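Local coordinates for protein UDP-N-acetylglucosamine 2-epimerase (Listeria monocytogenes, PDB 3OT5) that probably interconverts UDP-N-acetylglucosamine and UDP-N-acetylmannosamine by inverting the configuration at carbon 2 of the sugar, at residues 273-278 against 284-289. Numbering follows the deposited sequence.
Sequences KAMAIL and IHLIEP
The carbonyl oxygens of L278 and I284 share one water, which lies 2.8 Å from L278 O. It is 2.7 Å from I284 O and is positioned to donate to either oxygen, but its two protons are shared among more acceptors than they can serve. The water links the last residue of the helix to the first of the strand. I284 also packs against the helix end: its CG2 methyl lies 3.7 Å from L278 O, and CD1 approaches the same oxygen, so apolar groups line one flank of this carbonyl. CG2 also meets L278 CB, while I284 CD1 reaches L278 CD2, the two side chains running roughly at right angles.

L286 supplies the other half of the interface, and its two methyls fork over different parts of the last turn of the helix. CD2 rests 3.7 Å from L278 CB and touches L278 CD1; CD1 meets the A274 carbonyl oxygen at 3.6 Å. That oxygen also accepts the helical bond from L278 N. The same CD1 methyl is approached by M275 SD at 3.8 Å, brought round although CB points away from the strand, because the methionine chain folds at chi2 and chi3 (-64° and -66°).

The axes of 273-278 and 284-287 run nearly antiparallel, at 165°, as the returning half of the beta-alpha-beta unit formed by strand 258-263, helix 268-278 and strand 284-287, in a Rossmann-like domain. Strand 284-287 is the outermost on its side of the parallel sheet and pairs with strand 258-263, whose Y262 touches both A274 and L286. Helix 240-254 packs alongside, with F245 and V248 against L278 and V252 against I284.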
ATOM      1  N   LYS A 273      -2.778  -5.050  27.655  1.00 59.59           N
ATOM      2  CA  LYS A 273      -3.682  -3.901  27.773  1.00 59.32           C
ATOM      3  C   LYS A 273      -4.972  -4.176  27.017  1.00 57.27           C
ATOM      4  O   LYS A 273      -6.047  -3.787  27.456  1.00 57.57           O
ATOM      5  CB  LYS A 273      -3.036  -2.615  27.240  1.00 59.13           C
ATOM      6  CG  LYS A 273      -1.833  -2.109  28.055  1.00 63.81           C
ATOM      7  CD  LYS A 273      -1.194  -0.881  27.395  1.00 66.52           C
ATOM      8  CE  LYS A 273       0.112  -0.459  28.091  1.00 69.41           C
ATOM      9  NZ  LYS A 273      -0.089  -0.090  29.511  1.00 72.87           N
ATOM     10  N   ALA A 274      -4.848  -4.851  25.878  1.00 55.95           N
ATOM     11  CA  ALA A 274      -5.993  -5.189  25.045  1.00 55.05           C
ATOM     12  C   ALA A 274      -6.906  -6.196  25.737  1.00 55.31           C
ATOM     13  O   ALA A 274      -8.121  -6.043  25.710  1.00 55.57           O
ATOM     14  CB  ALA A 274      -5.523  -5.735  23.691  1.00 53.38           C
ATOM     15  N   MET A 275      -6.321  -7.234  26.328  1.00 56.64           N
ATOM     16  CA  MET A 275      -7.097  -8.249  27.048  1.00 58.08           C
ATOM     17  C   MET A 275      -7.793  -7.634  28.254  1.00 58.35           C
ATOM     18  O   MET A 275      -8.966  -7.902  28.515  1.00 58.62           O
ATOM     19  CB  MET A 275      -6.191  -9.390  27.537  1.00 60.13           C
ATOM     20  CG  MET A 275      -5.600 -10.256  26.426  1.00 62.02           C
ATOM     21  SD  MET A 275      -6.877 -11.155  25.518  1.00 69.83           S
ATOM     22  CE  MET A 275      -7.516 -12.265  26.773  1.00 70.34           C
ATOM     23  N   ALA A 276      -7.052  -6.805  28.979  1.00 58.35           N
ATOM     24  CA  ALA A 276      -7.554  -6.156  30.175  1.00 60.18           C
ATOM     25  C   ALA A 276      -8.733  -5.242  29.893  1.00 59.26           C
ATOM     26  O   ALA A 276      -9.730  -5.274  30.610  1.00 61.14           O
ATOM     27  CB  ALA A 276      -6.434  -5.371  30.850  1.00 61.25           C
ATOM     28  N   ILE A 277      -8.636  -4.459  28.830  1.00 57.15           N
ATOM     29  CA  ILE A 277      -9.680  -3.499  28.495  1.00 56.59           C
ATOM     30  C   ILE A 277     -10.718  -3.993  27.501  1.00 55.20           C
ATOM     31  O   ILE A 277     -11.903  -3.700  27.645  1.00 55.00           O
ATOM     32  CB  ILE A 277      -9.054  -2.219  27.908  1.00 56.40           C
ATOM     33  CG1 ILE A 277      -8.093  -1.599  28.926  1.00 58.64           C
ATOM     34  CG2 ILE A 277     -10.152  -1.220  27.492  1.00 54.68           C
ATOM     35  CD1 ILE A 277      -7.367  -0.385  28.419  1.00 61.09           C
ATOM     36  N   LEU A 278     -10.278  -4.739  26.499  1.00 53.54           N
ATOM     37  CA  LEU A 278     -11.182  -5.206  25.462  1.00 53.15           C
ATOM     38  C   LEU A 278     -11.616  -6.656  25.597  1.00 53.40           C
ATOM     39  O   LEU A 278     -12.453  -7.118  24.828  1.00 53.63           O
ATOM     40  CB  LEU A 278     -10.516  -5.019  24.100  1.00 51.13           C
ATOM     41  CG  LEU A 278     -10.091  -3.586  23.798  1.00 50.52           C
ATOM     42  CD1 LEU A 278      -9.302  -3.546  22.505  1.00 48.40           C
ATOM     43  CD2 LEU A 278     -11.308  -2.664  23.743  1.00 48.57           C
ATOM     44  N   ILE A 284     -16.591  -7.672  20.899  1.00 53.00           N
ATOM     45  CA  ILE A 284     -15.223  -7.262  20.647  1.00 51.64           C
ATOM     46  C   ILE A 284     -14.422  -8.531  20.367  1.00 52.13           C
ATOM     47  O   ILE A 284     -14.408  -9.460  21.177  1.00 53.33           O
ATOM     48  CB  ILE A 284     -14.606  -6.492  21.813  1.00 51.44           C
ATOM     49  CG1 ILE A 284     -15.499  -5.308  22.209  1.00 52.01           C
ATOM     50  CG2 ILE A 284     -13.233  -6.002  21.417  1.00 48.60           C
ATOM     51  CD1 ILE A 284     -14.908  -4.439  23.330  1.00 50.08           C
ATOM     52  N   HIS A 285     -13.782  -8.578  19.205  1.00 51.07           N
ATOM     53  CA  HIS A 285     -13.010  -9.748  18.815  1.00 51.53           C
ATOM     54  C   HIS A 285     -11.533  -9.420  18.795  1.00 50.72           C
ATOM     55  O   HIS A 285     -11.086  -8.574  18.021  1.00 50.37           O
ATOM     56  CB  HIS A 285     -13.489 -10.230  17.452  1.00 52.33           C
ATOM     57  CG  HIS A 285     -14.977 -10.393  17.379  1.00 53.88           C
ATOM     58  ND1 HIS A 285     -15.623 -11.541  17.787  1.00 59.60           N
ATOM     59  CD2 HIS A 285     -15.947  -9.536  16.983  1.00 54.57           C
ATOM     60  CE1 HIS A 285     -16.927 -11.390  17.629  1.00 60.16           C
ATOM     61  NE2 HIS A 285     -17.150 -10.181  17.144  1.00 59.75           N
ATOM     62  N   LEU A 286     -10.791 -10.061  19.695  1.00 51.41           N
ATOM     63  CA  LEU A 286      -9.362  -9.882  19.808  1.00 50.52           C
ATOM     64  C   LEU A 286      -8.723 -11.058  19.125  1.00 50.72           C
ATOM     65  O   LEU A 286      -8.626 -12.148  19.685  1.00 52.29           O
ATOM     66  CB  LEU A 286      -8.931  -9.838  21.267  1.00 51.93           C
ATOM     67  CG  LEU A 286      -9.562  -8.728  22.102  1.00 54.35           C
ATOM     68  CD1 LEU A 286      -9.023  -8.784  23.525  1.00 53.41           C
ATOM     69  CD2 LEU A 286      -9.302  -7.371  21.467  1.00 51.23           C
ATOM     70  N   ILE A 287      -8.278 -10.837  17.904  1.00 49.27           N
ATOM     71  CA  ILE A 287      -7.682 -11.904  17.143  1.00 50.99           C
ATOM     72  C   ILE A 287      -6.223 -11.629  16.877  1.00 52.00           C
ATOM     73  O   ILE A 287      -5.714 -10.552  17.203  1.00 50.99           O
ATOM     74  CB  ILE A 287      -8.434 -12.101  15.809  1.00 49.47           C
ATOM     75  CG1 ILE A 287      -8.275 -10.878  14.900  1.00 46.63           C
ATOM     76  CG2 ILE A 287      -9.902 -12.373  16.089  1.00 50.33           C
ATOM     77  CD1 ILE A 287      -8.983 -11.022  13.555  1.00 43.94           C
ATOM     78  N   GLU A 288      -5.562 -12.619  16.286  1.00 54.82           N
ATOM     79  CA  GLU A 288      -4.161 -12.520  15.924  1.00 57.15           C
ATOM     80  C   GLU A 288      -4.024 -11.601  14.711  1.00 56.55           C
ATOM     81  O   GLU A 288      -5.019 -11.298  14.050  1.00 55.70           O
ATOM     82  CB  GLU A 288      -3.599 -13.913  15.611  1.00 59.58           C
ATOM     83  CG  GLU A 288      -3.618 -14.876  16.813  1.00 62.73           C
ATOM     84  CD  GLU A 288      -2.735 -14.410  17.961  1.00 63.69           C
ATOM     85  OE1 GLU A 288      -1.767 -13.658  17.708  1.00 62.88           O
ATOM     86  OE2 GLU A 288      -2.993 -14.815  19.114  1.00 65.50           O
ATOM     87  N   PRO A 289      -2.795 -11.133  14.427  1.00 58.03           N
ATOM     88  CA  PRO A 289      -2.613 -10.245  13.278  1.00 58.13           C
ATOM     89  C   PRO A 289      -3.058 -10.899  11.974  1.00 59.24           C
ATOM     90  O   PRO A 289      -2.698 -12.035  11.694  1.00 61.62           O
ATOM     91  CB  PRO A 289      -1.099  -9.990  13.259  1.00 58.95           C
ATOM     92  CG  PRO A 289      -0.640 -10.273  14.648  1.00 59.04           C
ATOM     93  CD  PRO A 289      -1.529 -11.371  15.144  1.00 59.47           C
TER
HETATM   94  O   HOH W   1     -13.700  -9.424  23.827  1.00 45.58           O